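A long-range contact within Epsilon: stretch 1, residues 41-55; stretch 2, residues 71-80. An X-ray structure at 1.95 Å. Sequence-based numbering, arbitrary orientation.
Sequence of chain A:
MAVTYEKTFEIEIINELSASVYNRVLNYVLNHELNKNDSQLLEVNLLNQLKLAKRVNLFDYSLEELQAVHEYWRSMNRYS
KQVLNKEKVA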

# COMPACT_ATOMS: atom_id res chain seq x y z
N LEU A 41 0.71 12.82 -7.91
CA LEU A 41 1.02 13.40 -6.60
C LEU A 41 1.12 12.25 -5.60
O LEU A 41 0.19 11.48 -5.45
CB LEU A 41 -0.07 14.40 -6.20
CG LEU A 41 -0.29 15.53 -7.22
CD1 LEU A 41 -1.40 16.46 -6.75
CD2 LEU A 41 1.00 16.31 -7.42
N LEU A 42 2.26 12.15 -4.93
CA LEU A 42 2.51 11.06 -3.99
C LEU A 42 1.42 10.80 -2.95
O LEU A 42 1.04 9.64 -2.73
CB LEU A 42 3.85 11.28 -3.27
CG LEU A 42 4.40 10.09 -2.48
CD1 LEU A 42 4.42 8.86 -3.36
CD2 LEU A 42 5.80 10.40 -1.98
N GLU A 43 0.90 11.85 -2.34
CA GLU A 43 -0.13 11.68 -1.32
C GLU A 43 -1.48 11.28 -1.90
O GLU A 43 -2.27 10.60 -1.24
CB GLU A 43 -0.28 12.96 -0.49
CG GLU A 43 1.02 13.42 0.15
CD GLU A 43 1.78 14.41 -0.71
OE1 GLU A 43 1.69 14.33 -1.95
OE2 GLU A 43 2.48 15.28 -0.14
N VAL A 44 -1.74 11.71 -3.13
CA VAL A 44 -2.98 11.38 -3.80
C VAL A 44 -2.89 9.93 -4.29
O VAL A 44 -3.88 9.21 -4.30
CB VAL A 44 -3.25 12.34 -4.98
CG1 VAL A 44 -4.49 11.90 -5.77
CG2 VAL A 44 -3.47 13.76 -4.44
N ASN A 45 -1.70 9.52 -4.71
CA ASN A 45 -1.50 8.15 -5.16
C ASN A 45 -1.80 7.23 -3.97
O ASN A 45 -2.47 6.20 -4.11
CB ASN A 45 -0.06 7.95 -5.64
CG ASN A 45 0.19 6.57 -6.21
OD1 ASN A 45 0.28 5.58 -5.47
ND2 ASN A 45 0.28 6.48 -7.53
N LEU A 46 -1.31 7.61 -2.80
CA LEU A 46 -1.55 6.82 -1.59
C LEU A 46 -3.04 6.78 -1.27
O LEU A 46 -3.59 5.73 -0.94
CB LEU A 46 -0.79 7.41 -0.40
CG LEU A 46 -1.08 6.78 0.96
CD1 LEU A 46 -0.75 5.30 0.92
CD2 LEU A 46 -0.27 7.48 2.03
N LEU A 47 -3.69 7.94 -1.34
CA LEU A 47 -5.11 8.02 -1.06
C LEU A 47 -5.88 7.05 -1.96
O LEU A 47 -6.75 6.32 -1.50
CB LEU A 47 -5.63 9.44 -1.31
CG LEU A 47 -7.14 9.64 -1.09
CD1 LEU A 47 -7.47 9.49 0.39
CD2 LEU A 47 -7.57 11.02 -1.58
N ASN A 48 -5.53 7.04 -3.24
CA ASN A 48 -6.19 6.17 -4.20
C ASN A 48 -5.95 4.70 -3.92
O ASN A 48 -6.84 3.87 -4.13
CB ASN A 48 -5.77 6.53 -5.63
CG ASN A 48 -6.33 7.88 -6.07
OD1 ASN A 48 -7.37 8.31 -5.57
ND2 ASN A 48 -5.66 8.54 -7.00
N GLN A 49 -4.75 4.38 -3.44
CA GLN A 49 -4.49 2.99 -3.07
C GLN A 49 -5.34 2.56 -1.88
O GLN A 49 -5.85 1.47 -1.82
CB GLN A 49 -3.01 2.78 -2.77
CG GLN A 49 -2.10 2.94 -3.97
CD GLN A 49 -0.64 2.73 -3.63
OE1 GLN A 49 -0.25 1.66 -3.17
NE2 GLN A 49 0.17 3.76 -3.86
N LEU A 50 -5.51 3.52 -0.96
CA LEU A 50 -6.31 3.26 0.23
C LEU A 50 -7.78 3.08 -0.17
O LEU A 50 -8.49 2.25 0.41
CB LEU A 50 -6.16 4.40 1.25
CG LEU A 50 -4.75 4.63 1.83
CD1 LEU A 50 -4.83 5.64 2.98
CD2 LEU A 50 -4.17 3.33 2.34
N LYS A 51 -8.23 3.86 -1.15
CA LYS A 51 -9.61 3.73 -1.63
C LYS A 51 -9.80 2.33 -2.20
O LYS A 51 -10.83 1.67 -1.99
CB LYS A 51 -9.90 4.77 -2.72
CG LYS A 51 -10.01 6.21 -2.21
CD LYS A 51 -10.22 7.21 -3.36
CE LYS A 51 -10.57 8.61 -2.84
NZ LYS A 51 -11.99 8.70 -2.39
N LEU A 52 -8.79 1.86 -2.93
CA LEU A 52 -8.84 0.54 -3.54
C LEU A 52 -8.90 -0.53 -2.44
O LEU A 52 -9.66 -1.50 -2.53
CB LEU A 52 -7.61 0.34 -4.42
CG LEU A 52 -7.62 -0.75 -5.49
CD1 LEU A 52 -6.37 -0.65 -6.34
CD2 LEU A 52 -7.72 -2.11 -4.83
N ALA A 53 -8.11 -0.33 -1.39
CA ALA A 53 -8.07 -1.27 -0.28
C ALA A 53 -9.43 -1.39 0.41
O ALA A 53 -9.84 -2.48 0.81
CB ALA A 53 -7.01 -0.82 0.73
N LYS A 54 -10.12 -0.26 0.54
CA LYS A 54 -11.42 -0.20 1.21
C LYS A 54 -12.62 -0.75 0.43
O LYS A 54 -13.71 -0.88 0.98
CB LYS A 54 -11.72 1.25 1.61
CG LYS A 54 -10.87 1.78 2.74
CD LYS A 54 -11.13 3.27 2.95
CE LYS A 54 -12.61 3.52 3.23
NZ LYS A 54 -12.96 4.95 3.04
N ARG A 55 -12.42 -1.07 -0.84
CA ARG A 55 -13.52 -1.59 -1.65
C ARG A 55 -13.84 -3.06 -1.38
O ARG A 55 -14.87 -3.57 -1.82
CB ARG A 55 -13.21 -1.43 -3.14
CG ARG A 55 -13.18 -0.00 -3.64
CD ARG A 55 -12.89 0.00 -5.13
NE ARG A 55 -12.87 1.35 -5.69
CZ ARG A 55 -12.60 1.61 -6.97
NH1 ARG A 55 -12.34 0.61 -7.81
NH2 ARG A 55 -12.60 2.86 -7.41
N GLU A 71 -2.59 -6.26 9.03
CA GLU A 71 -1.19 -5.84 8.93
C GLU A 71 -1.05 -4.75 7.87
O GLU A 71 -0.26 -3.81 8.03
CB GLU A 71 -0.30 -7.03 8.59
CG GLU A 71 1.18 -6.68 8.38
CD GLU A 71 1.76 -5.83 9.50
OE1 GLU A 71 1.26 -5.92 10.64
OE2 GLU A 71 2.72 -5.08 9.24
N TYR A 72 -1.80 -4.88 6.78
CA TYR A 72 -1.77 -3.89 5.71
C TYR A 72 -2.02 -2.50 6.30
O TYR A 72 -1.28 -1.55 6.05
CB TYR A 72 -2.87 -4.17 4.68
CG TYR A 72 -3.06 -3.06 3.67
CD1 TYR A 72 -2.28 -3.00 2.52
CD2 TYR A 72 -4.00 -2.05 3.89
CE1 TYR A 72 -2.44 -1.95 1.60
CE2 TYR A 72 -4.17 -1.00 2.97
CZ TYR A 72 -3.38 -0.96 1.84
OH TYR A 72 -3.55 0.07 0.93
N TRP A 73 -3.08 -2.40 7.10
CA TRP A 73 -3.43 -1.13 7.70
C TRP A 73 -2.42 -0.67 8.74
O TRP A 73 -2.23 0.53 8.92
CB TRP A 73 -4.84 -1.19 8.28
CG TRP A 73 -5.85 -1.22 7.18
CD1 TRP A 73 -6.57 -2.30 6.76
CD2 TRP A 73 -6.17 -0.14 6.30
NE1 TRP A 73 -7.32 -1.95 5.65
CE2 TRP A 73 -7.09 -0.64 5.35
CE3 TRP A 73 -5.76 1.19 6.21
CZ2 TRP A 73 -7.61 0.16 4.33
CZ3 TRP A 73 -6.28 1.98 5.20
CH2 TRP A 73 -7.20 1.46 4.27
N ARG A 74 -1.75 -1.61 9.40
CA ARG A 74 -0.73 -1.22 10.36
C ARG A 74 0.42 -0.60 9.56
O ARG A 74 0.94 0.45 9.93
CB ARG A 74 -0.18 -2.43 11.14
CG ARG A 74 -1.17 -3.13 12.07
CD ARG A 74 -0.41 -4.03 13.05
NE ARG A 74 -1.28 -4.96 13.77
CZ ARG A 74 -1.57 -6.19 13.35
NH1 ARG A 74 -1.05 -6.64 12.22
NH2 ARG A 74 -2.37 -6.96 14.07
N SER A 75 0.80 -1.25 8.46
CA SER A 75 1.91 -0.73 7.66
C SER A 75 1.57 0.62 7.03
O SER A 75 2.43 1.50 6.97
CB SER A 75 2.33 -1.71 6.57
OG SER A 75 1.32 -1.90 5.59
N MET A 76 0.34 0.79 6.56
CA MET A 76 -0.05 2.06 5.96
C MET A 76 -0.17 3.13 7.04
O MET A 76 -0.03 4.32 6.77
CB MET A 76 -1.36 1.92 5.19
CG MET A 76 -1.20 1.20 3.85
SD MET A 76 -0.02 2.07 2.77
CE MET A 76 -0.59 1.57 1.16
N ASN A 77 -0.44 2.70 8.27
CA ASN A 77 -0.54 3.64 9.38
C ASN A 77 0.86 4.22 9.55
O ASN A 77 1.04 5.44 9.65
CB ASN A 77 -0.99 2.91 10.66
CG ASN A 77 -1.22 3.86 11.83
OD1 ASN A 77 -1.76 4.96 11.66
ND2 ASN A 77 -0.82 3.44 13.03
N ARG A 78 1.85 3.34 9.55
CA ARG A 78 3.25 3.74 9.69
C ARG A 78 3.71 4.57 8.50
O ARG A 78 4.29 5.64 8.66
CB ARG A 78 4.15 2.50 9.81
CG ARG A 78 3.99 1.70 11.11
CD ARG A 78 5.10 0.66 11.23
NE ARG A 78 4.99 -0.41 10.24
CZ ARG A 78 4.30 -1.53 10.42
NH1 ARG A 78 3.64 -1.74 11.56
NH2 ARG A 78 4.26 -2.46 9.47
N TYR A 79 3.46 4.07 7.29
CA TYR A 79 3.87 4.76 6.08
C TYR A 79 3.25 6.15 5.89
O TYR A 79 3.95 7.10 5.52
CB TYR A 79 3.56 3.90 4.85
CG TYR A 79 3.93 4.56 3.54
CD1 TYR A 79 5.26 4.84 3.23
CD2 TYR A 79 2.94 4.95 2.64
CE1 TYR A 79 5.59 5.49 2.04
CE2 TYR A 79 3.26 5.59 1.45
CZ TYR A 79 4.58 5.86 1.16
OH TYR A 79 4.88 6.55 0.02
N SER A 80 1.95 6.28 6.15
CA SER A 80 1.28 7.56 5.98
C SER A 80 1.91 8.64 6.87
O SER A 80 2.08 9.78 6.45
CB SER A 80 -0.22 7.44 6.29
OG SER A 80 -0.45 7.03 7.62
O HOH W 1 2.67 6.97 -1.73
O HOH W 2 -9.07 -3.29 3.87

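How are the two backbones arranged? Both stretches are helical and run nearly antiparallel, with 165° between their N-to-C directions and 12.3 Å between their axes at closest approach. That spacing is wide enough for side chains to fill the gap. Walking forward along stretch 1 therefore means walking backward along stretch 2: Leu46 lies opposite Ser80, Leu50 opposite Met76 and Ala53 opposite Tyr72. The steps of three or four residues keep one side of each helix turned to the other. No direct hydrogen bond crosses between them; within each helix the backbone bonds to itself.

What happens at the start of the first helix? Leu42 starts sideways, but its end comes nearer, placing CD1 4.1 Å from Tyr79 OH. A water adds a polar link here, donating to Leu42 O at 3.3 Å and hydrogen-bonding to Tyr79 OH at 2.9 Å. One turn on, Leu46 points toward the second helix and has the largest covered area in the contact. Leu46 CD1 lies 3.7 Å from Met76 CE, and both methyls reach the Tyr79 ring, CD2 at 4.0 Å and CD1 at 4.1 Å from Tyr79 CE2; Leu46 CD2 is also 4.2 Å from Ser80 CA. The contacts of Leu46 with Met76 and the Tyr79 ring are apolar, of the van der Waals and hydrophobic kind.

Why does the middle of the contact remain mostly apolar despite Gln49? Its side chain points sideways, and Gln49 NE2 donates to Asn45 OD1 at a very short 2.4 Å, while its OE1 is bonded elsewhere in the structure. Across the gap, Gln49 OE1 merely approaches Met76 CE, at 4.3 Å. Leu50 is more deeply engaged: its CD2 sits 3.6 Å from Tyr72 OH, 3.8 Å from Trp73 CZ3 and 4.0 Å from Met76 CG. One methyl thus fits among three large side chains.

How does the contact close at the far end? Ala53 points toward stretch 2, and its single methyl meets both aromatic side chains: Ala53 CB is 3.6 Å from Tyr72 CE2 and 3.8 Å from Trp73 CZ2. A second water bridges the helices, accepting from Trp73 NE1 at 2.8 Å and donating to Ala53 O at 3.3 Å, so the indole nitrogen is satisfied without a direct bond. Lys54 contributes the aliphatic part of its chain, with CG 4.0 Å from Trp73 CZ2, while its end leads away and its amine bonds elsewhere in the structure.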